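Side-chain contacts in probable adhesion protein (Pseudomonas aeruginosa PAO1, PDB 6R3Z), which is probably the periplasmic solute-binding protein of a metal transport system, binding ferrous iron and related divalent metal ions such as manganese and nickel: residues 258-261 / 262-266; 233-236 / 237-241; 44-47 / 48-51. All blocks are in the same frame, centred on the assembly; numbering follows the deposited sequence.

Interaction 1: 258-261 / 262-266; sequences AGKY and EEEMA
Lys260 and Glu264 form a salt bridge one helical turn apart. Lys260 NZ lies 2.7 Å from Glu264 OE2 and meets it from above the carboxylate plane, 38° out of it. The lysine chain is extended as far as CE, and the bend at its last torsion (chi4 60°) turns NZ to the carboxylate. NZ has a second partner in the backbone oxygen of Tyr253. Glu264 OE1 is hydrogen-bonded to Ser249 OG. Both ends of the salt bridge are therefore tied to the loop before the helix.

The apolar contact is a CH-pi packing of Met265 on Tyr261. Met265 CG sits over one face of the Tyr261 ring, 3.6 Å from its centroid, displaced toward the rim, with CZ the nearest ring atom. Met265 SD is farther out and oblique, 4.7 Å from the centroid of the Tyr261 ring, a Met-aromatic contact. Tyr261 is buried, and its OH is hydrogen-bonded to Phe113 O and Ser119 OG.

These i to i+4 pairs belong to the first turns of helix 260-277, the last helix of this solute-binding fold. Backbone bonds link the same residues, with Glu264 N to Lys260 O at 3.0 Å and Met265 N to Tyr261 O at 2.9 Å.

Water mediates a further contact at the helix start. One molecule donates to Ala258 O at 2.8 Å and to Glu262 OE2 at 2.7 Å, and accepts from Glu262 N. Glu262 OE2 also pairs with Arg151.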
loop_
_atom_site.group_PDB
_atom_site.type_symbol
_atom_site.label_atom_id
_atom_site.label_comp_id
_atom_site.label_asym_id
_atom_site.label_seq_id
_atom_site.Cartn_x
_atom_site.Cartn_y
_atom_site.Cartn_z
ATOM N N ALA A 258 -8.060 -7.375 -10.113
ATOM C CA ALA A 258 -7.651 -6.179 -10.846
ATOM C C ALA A 258 -8.230 -4.898 -10.188
ATOM O O ALA A 258 -7.487 -3.944 -10.017
ATOM C CB ALA A 258 -8.073 -6.288 -12.299
ATOM N N GLY A 259 -9.500 -4.933 -9.750
ATOM C CA GLY A 259 -10.174 -3.779 -9.157
ATOM C C GLY A 259 -9.950 -3.498 -7.680
ATOM O O GLY A 259 -10.358 -2.437 -7.208
ATOM N N LYS A 260 -9.319 -4.436 -6.927
ATOM C CA LYS A 260 -9.120 -4.271 -5.483
ATOM C C LYS A 260 -8.516 -2.911 -5.112
ATOM O O LYS A 260 -9.039 -2.228 -4.215
ATOM C CB LYS A 260 -8.241 -5.385 -4.901
ATOM C CG LYS A 260 -8.269 -5.373 -3.366
ATOM C CD LYS A 260 -7.295 -6.399 -2.793
ATOM C CE LYS A 260 -7.331 -6.487 -1.281
ATOM N NZ LYS A 260 -8.683 -6.867 -0.778
ATOM N N TYR A 261 -7.410 -2.545 -5.775
ATOM C CA TYR A 261 -6.721 -1.290 -5.463
ATOM C C TYR A 261 -7.650 -0.089 -5.564
ATOM O O TYR A 261 -7.741 0.676 -4.607
ATOM C CB TYR A 261 -5.450 -1.080 -6.307
ATOM C CG TYR A 261 -4.713 0.166 -5.877
ATOM C CD1 TYR A 261 -3.978 0.185 -4.694
ATOM C CD2 TYR A 261 -4.858 1.363 -6.576
ATOM C CE1 TYR A 261 -3.360 1.349 -4.243
ATOM C CE2 TYR A 261 -4.233 2.534 -6.144
ATOM C CZ TYR A 261 -3.485 2.521 -4.973
ATOM O OH TYR A 261 -2.946 3.689 -4.474
ATOM N N GLU A 262 -8.313 0.099 -6.709
ATOM C CA GLU A 262 -9.165 1.280 -6.860
ATOM C C GLU A 262 -10.391 1.277 -5.906
ATOM O O GLU A 262 -10.713 2.326 -5.340
ATOM C CB GLU A 262 -9.552 1.526 -8.321
ATOM C CG GLU A 262 -10.473 0.534 -8.976
ATOM C CD GLU A 262 -10.289 0.698 -10.473
ATOM O OE1 GLU A 262 -10.889 1.622 -11.073
ATOM O OE2 GLU A 262 -9.476 -0.066 -11.031
ATOM N N GLU A 263 -10.990 0.110 -5.655
ATOM C CA GLU A 263 -12.135 -0.031 -4.745
ATOM C C GLU A 263 -11.760 0.391 -3.311
ATOM O O GLU A 263 -12.428 1.250 -2.721
ATOM C CB GLU A 263 -12.692 -1.479 -4.757
ATOM C CG GLU A 263 -13.424 -1.832 -6.042
ATOM C CD GLU A 263 -13.695 -3.310 -6.259
ATOM O OE1 GLU A 263 -13.967 -4.023 -5.267
ATOM O OE2 GLU A 263 -13.648 -3.753 -7.431
ATOM N N GLU A 264 -10.656 -0.160 -2.790
ATOM C CA GLU A 264 -10.204 0.107 -1.413
ATOM C C GLU A 264 -9.573 1.483 -1.257
ATOM O O GLU A 264 -9.744 2.092 -0.196
ATOM C CB GLU A 264 -9.315 -1.016 -0.913
ATOM C CG GLU A 264 -10.083 -2.328 -1.006
ATOM C CD GLU A 264 -9.556 -3.527 -0.263
ATOM O OE1 GLU A 264 -8.506 -3.404 0.411
ATOM O OE2 GLU A 264 -10.189 -4.603 -0.377
ATOM N N MET A 265 -8.885 2.010 -2.306
ATOM C CA MET A 265 -8.354 3.373 -2.202
ATOM C C MET A 265 -9.495 4.389 -2.168
ATOM O O MET A 265 -9.398 5.366 -1.434
ATOM C CB MET A 265 -7.387 3.724 -3.330
ATOM C CG MET A 265 -6.001 3.255 -3.076
ATOM S SD MET A 265 -5.159 3.864 -1.549
ATOM C CE MET A 265 -4.901 5.576 -1.940
ATOM N N ALA A 266 -10.576 4.154 -2.952
ATOM C CA ALA A 266 -11.738 5.063 -2.948
ATOM C C ALA A 266 -12.313 5.104 -1.503
ATOM O O ALA A 266 -12.515 6.187 -0.958
ATOM C CB ALA A 266 -12.792 4.587 -3.940
HETATM O O HOH W 1 -7.666 -1.243 -9.375
HETATM O O HOH W 2 -7.770 -5.490 1.981
#

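Interaction 2: 233-236 / 237-241; sequences YVET and IQRES
Glu235 and Arg239 reach each other through extended chains with one bend. Each places CG opposite its own backbone nitrogen, and the arginine then folds at chi3 (-59°). This brings Arg239 NH2 back along the helix to Glu235 OE2, at 2.8 Å. The bond is part of a salt bridge and is moderately straight, with an N-H...O angle of 150°. The oxygen lies in the guanidinium plane, at its edge. The nitrogen meets OE2 on the anti side of the carboxylate. The two flat groups are turned 74° against each other, and a single nitrogen, NH2, makes the bond. One face of the guanidinium lies over Glu235 O.

Thr236 and Glu240 lie side by side and point the same way. Thr236 CG2 touches Glu240 OE2 at 3.4 Å, a contact of a methyl with a carboxylate oxygen.

On the inner side, Ile237 CD1 meets the edge of the Tyr233 ring, 3.8 Å from CE1. The two side chains point the same way. The polar and apolar pairs are all spaced i to i+4.

The helix ends with a serine turned back on the backbone. Ser241 OG donates to Ile237 O at 2.6 Å, from above the carbonyl plane. Ile237 O also receives Ser241 N at 2.8 Å, so it has two donors.

Helix 234-241 is the crossover helix of the beta-alpha-beta unit between strands 220-226 and 244-248. Ile237 packs on Leu208 and Leu215 of helix 205-217 and on Ile223 of strand 220-226. Tyr233 also lies against Leu208, and Glu240 touches Ile212 of the same helix, while Val234 and Gln238 touch Leu245 of strand 244-248.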
loop_
_atom_site.group_PDB
_atom_site.type_symbol
_atom_site.label_atom_id
_atom_site.label_comp_id
_atom_site.label_asym_id
_atom_site.label_seq_id
_atom_site.Cartn_x
_atom_site.Cartn_y
_atom_site.Cartn_z
ATOM N N TYR A 233 -5.830 -4.169 20.993
ATOM C CA TYR A 233 -5.696 -3.055 21.946
ATOM C C TYR A 233 -6.294 -1.701 21.498
ATOM O O TYR A 233 -6.181 -0.710 22.233
ATOM C CB TYR A 233 -4.220 -2.872 22.322
ATOM C CG TYR A 233 -3.335 -2.501 21.150
ATOM C CD1 TYR A 233 -3.200 -1.175 20.745
ATOM C CD2 TYR A 233 -2.631 -3.475 20.445
ATOM C CE1 TYR A 233 -2.383 -0.825 19.676
ATOM C CE2 TYR A 233 -1.767 -3.129 19.404
ATOM C CZ TYR A 233 -1.683 -1.804 18.995
ATOM O OH TYR A 233 -0.868 -1.437 17.950
ATOM N N VAL A 234 -6.884 -1.636 20.301
ATOM C CA VAL A 234 -7.437 -0.388 19.770
ATOM C C VAL A 234 -8.591 0.159 20.657
ATOM O O VAL A 234 -8.641 1.371 20.894
ATOM C CB VAL A 234 -7.813 -0.524 18.263
ATOM C CG1 VAL A 234 -8.486 0.740 17.742
ATOM C CG2 VAL A 234 -6.565 -0.836 17.431
ATOM N N GLU A 235 -9.445 -0.737 21.216
ATOM C CA GLU A 235 -10.562 -0.361 22.090
ATOM C C GLU A 235 -10.041 0.388 23.321
ATOM O O GLU A 235 -10.621 1.398 23.708
ATOM C CB GLU A 235 -11.379 -1.601 22.485
ATOM C CG GLU A 235 -12.745 -1.305 23.081
ATOM C CD GLU A 235 -13.537 -2.546 23.450
ATOM O OE1 GLU A 235 -13.909 -3.314 22.532
ATOM O OE2 GLU A 235 -13.789 -2.751 24.658
ATOM N N THR A 236 -8.907 -0.074 23.876
ATOM C CA THR A 236 -8.220 0.527 25.018
ATOM C C THR A 236 -7.769 1.950 24.671
ATOM O O THR A 236 -7.993 2.859 25.476
ATOM C CB THR A 236 -7.069 -0.375 25.494
ATOM O OG1 THR A 236 -7.576 -1.699 25.704
ATOM C CG2 THR A 236 -6.403 0.142 26.776
ATOM N N ILE A 237 -7.181 2.152 23.459
ATOM C CA ILE A 237 -6.766 3.493 23.010
ATOM C C ILE A 237 -7.948 4.457 22.992
ATOM O O ILE A 237 -7.863 5.512 23.608
ATOM C CB ILE A 237 -6.012 3.511 21.654
ATOM C CG1 ILE A 237 -4.676 2.778 21.749
ATOM C CG2 ILE A 237 -5.796 4.958 21.175
ATOM C CD1 ILE A 237 -3.979 2.515 20.387
ATOM N N GLN A 238 -9.043 4.081 22.315
ATOM C CA GLN A 238 -10.241 4.915 22.184
ATOM C C GLN A 238 -10.820 5.329 23.542
ATOM O O GLN A 238 -11.064 6.516 23.754
ATOM C CB GLN A 238 -11.291 4.221 21.307
ATOM C CG GLN A 238 -12.422 5.144 20.842
ATOM C CD GLN A 238 -13.546 4.388 20.170
ATOM O OE1 GLN A 238 -13.391 3.245 19.711
ATOM N NE2 GLN A 238 -14.710 5.015 20.092
ATOM N N ARG A 239 -10.978 4.369 24.466
ATOM C CA ARG A 239 -11.485 4.612 25.810
ATOM C C ARG A 239 -10.547 5.521 26.610
ATOM O O ARG A 239 -11.001 6.533 27.153
ATOM C CB ARG A 239 -11.685 3.278 26.545
ATOM C CG ARG A 239 -12.259 3.389 27.961
ATOM C CD ARG A 239 -12.415 2.032 28.619
ATOM N NE ARG A 239 -13.296 1.157 27.844
ATOM C CZ ARG A 239 -12.882 0.119 27.122
ATOM N NH1 ARG A 239 -11.595 -0.205 27.089
ATOM N NH2 ARG A 239 -13.753 -0.603 26.432
ATOM N N GLU A 240 -9.249 5.162 26.679
ATOM C CA GLU A 240 -8.261 5.878 27.485
ATOM C C GLU A 240 -7.833 7.240 26.924
ATOM O O GLU A 240 -7.485 8.119 27.713
ATOM C CB GLU A 240 -7.040 4.998 27.774
ATOM C CG GLU A 240 -7.384 3.808 28.663
ATOM C CD GLU A 240 -6.236 3.044 29.299
ATOM O OE1 GLU A 240 -5.110 3.590 29.383
ATOM O OE2 GLU A 240 -6.475 1.893 29.732
ATOM N N SER A 241 -7.878 7.439 25.591
ATOM C CA SER A 241 -7.470 8.722 25.008
ATOM C C SER A 241 -8.629 9.662 24.642
ATOM O O SER A 241 -8.429 10.879 24.615
ATOM C CB SER A 241 -6.561 8.499 23.802
ATOM O OG SER A 241 -7.286 7.934 22.719
#

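Interaction 3: 44-47 / 48-51; sequences EPRA and EDIK
Arg46 approaches Asp49 side-on, and the two chains cross at a slant. They form a salt bridge in which the guanidinium group offers two nitrogens, one to each carboxylate oxygen. Arg46 NE lies 2.8 Å from Asp49 OD2, and this hydrogen bond is almost straight at 176°. Arg46 NH2 lies 2.9 Å from Asp49 OD1, also hydrogen-bonded. The carboxylate sits at the guanidinium edge, but the planes are inclined by 41°, so the pairing is not flat. OD1 is met on its syn side, whereas OD2 is approached from above the carboxylate plane. Two bonds to one group limit the rotation of both side chains. The bend of Arg46 at chi3 (-51°) turns NE to the aspartate. Glu48 CB lies over one face of the guanidinium, at the rim.

The carboxylate has further partners. Asp49 OD2 is hydrogen-bonded to Tyr43 OH, which also bonds Arg46 N. Asp49 OD1 forms a salt bridge with Arg52. Two arginines beside Asp49 would probably favour its charged form.

Arg46 holds the N-cap position of the helix. Ile50 N donates to Arg46 O at 3.1 Å; the bond from Asp49 N to Arg46 O, 3.0 Å, is weak. The bond from Lys51 N to Ala47 O, 2.9 Å, continues the pattern begun by Ile50 N and Arg46 O.

The apolar contact lies with Pro45 and Ile50. Ile50 CD1 touches Pro45 CB at 3.9 Å and also lies near Arg46 O.

The contact joins the loop after strand 29-32 to helix 47-53. Pro45, Asp49 and Ile50 all touch Met73 of helix 68-76, and Ile50 also meets Ser76. Arg46 and Asp49 rest on Pro35 of the loop that follows strand 29-32.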
loop_
_atom_site.group_PDB
_atom_site.type_symbol
_atom_site.label_atom_id
_atom_site.label_comp_id
_atom_site.label_asym_id
_atom_site.label_seq_id
_atom_site.Cartn_x
_atom_site.Cartn_y
_atom_site.Cartn_z
ATOM N N GLU A 44 6.379 -16.143 5.853
ATOM C CA GLU A 44 7.690 -16.776 5.799
ATOM C C GLU A 44 7.772 -17.637 4.529
ATOM O O GLU A 44 6.863 -18.445 4.297
ATOM C CB GLU A 44 7.943 -17.632 7.054
ATOM C CG GLU A 44 9.047 -17.071 7.928
ATOM C CD GLU A 44 8.612 -16.682 9.327
ATOM O OE1 GLU A 44 8.289 -17.592 10.125
ATOM O OE2 GLU A 44 8.605 -15.467 9.630
ATOM N N PRO A 45 8.836 -17.477 3.690
ATOM C CA PRO A 45 8.943 -18.301 2.460
ATOM C C PRO A 45 8.675 -19.802 2.640
ATOM O O PRO A 45 9.219 -20.425 3.548
ATOM C CB PRO A 45 10.374 -18.040 1.969
ATOM C CG PRO A 45 10.741 -16.696 2.532
ATOM C CD PRO A 45 9.990 -16.556 3.836
ATOM N N ARG A 46 7.789 -20.350 1.793
ATOM C CA ARG A 46 7.408 -21.765 1.727
ATOM C C ARG A 46 8.008 -22.347 0.447
ATOM O O ARG A 46 8.017 -21.654 -0.583
ATOM C CB ARG A 46 5.872 -21.939 1.657
ATOM C CG ARG A 46 5.047 -21.217 2.735
ATOM C CD ARG A 46 3.558 -21.557 2.662
ATOM N NE ARG A 46 3.001 -21.396 1.308
ATOM C CZ ARG A 46 1.953 -22.067 0.837
ATOM N NH1 ARG A 46 1.309 -22.939 1.609
ATOM N NH2 ARG A 46 1.549 -21.885 -0.415
ATOM N N ALA A 47 8.445 -23.630 0.488
ATOM C CA ALA A 47 9.022 -24.327 -0.669
ATOM C C ALA A 47 8.070 -24.270 -1.876
ATOM O O ALA A 47 8.514 -23.990 -2.984
ATOM C CB ALA A 47 9.350 -25.779 -0.314
ATOM N N GLU A 48 6.745 -24.434 -1.627
ATOM C CA GLU A 48 5.679 -24.430 -2.632
ATOM C C GLU A 48 5.679 -23.110 -3.431
ATOM O O GLU A 48 5.503 -23.108 -4.661
ATOM C CB GLU A 48 4.325 -24.637 -1.920
ATOM C CG GLU A 48 3.139 -24.810 -2.855
ATOM C CD GLU A 48 2.891 -26.205 -3.405
ATOM O OE1 GLU A 48 3.746 -27.108 -3.242
ATOM O OE2 GLU A 48 1.816 -26.390 -4.016
ATOM N N ASP A 49 5.913 -21.998 -2.730
ATOM C CA ASP A 49 5.913 -20.662 -3.338
ATOM C C ASP A 49 7.211 -20.344 -4.058
ATOM O O ASP A 49 7.179 -19.745 -5.134
ATOM C CB ASP A 49 5.546 -19.594 -2.304
ATOM C CG ASP A 49 4.221 -19.843 -1.590
ATOM O OD1 ASP A 49 3.313 -20.440 -2.210
ATOM O OD2 ASP A 49 4.111 -19.484 -0.404
ATOM N N ILE A 50 8.351 -20.790 -3.501
ATOM C CA ILE A 50 9.665 -20.625 -4.131
ATOM C C ILE A 50 9.693 -21.385 -5.466
ATOM O O ILE A 50 10.212 -20.858 -6.457
ATOM C CB ILE A 50 10.799 -21.053 -3.159
ATOM C CG1 ILE A 50 10.869 -20.082 -1.958
ATOM C CG2 ILE A 50 12.159 -21.155 -3.879
ATOM C CD1 ILE A 50 11.651 -20.612 -0.732
ATOM N N LYS A 51 9.078 -22.597 -5.501
ATOM C CA LYS A 51 9.003 -23.438 -6.707
ATOM C C LYS A 51 8.365 -22.674 -7.871
ATOM O O LYS A 51 8.851 -22.778 -8.994
ATOM C CB LYS A 51 8.227 -24.746 -6.423
ATOM C CG LYS A 51 8.209 -25.746 -7.582
ATOM C CD LYS A 51 9.584 -26.349 -7.904
ATOM C CE LYS A 51 9.548 -27.271 -9.099
ATOM N NZ LYS A 51 8.750 -28.501 -8.840
#

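In the fold
Along the chain the order is interaction 3, interaction 2, interaction 1. Interaction 3 lies in the half with the parallel sheet 29-32, 8-11, 58-61, 84-86. Interaction 2 belongs to the half with the sheet 193-194, 172-175, 220-226, 244-248. Their centres are about 38 Å apart. Interaction 1 opens helix 260-277, its centre about 29 Å from that of interaction 2 and about 27 Å from that of interaction 3. Its Tyr261 and Glu262 pack on helix 138-160, Tyr261 also on helix 14-24. The nickel lies between the two halves and draws histidines from both, including His41 and His177. The three are local contacts of separate helices, nearest atoms about 17 to 19 Å apart.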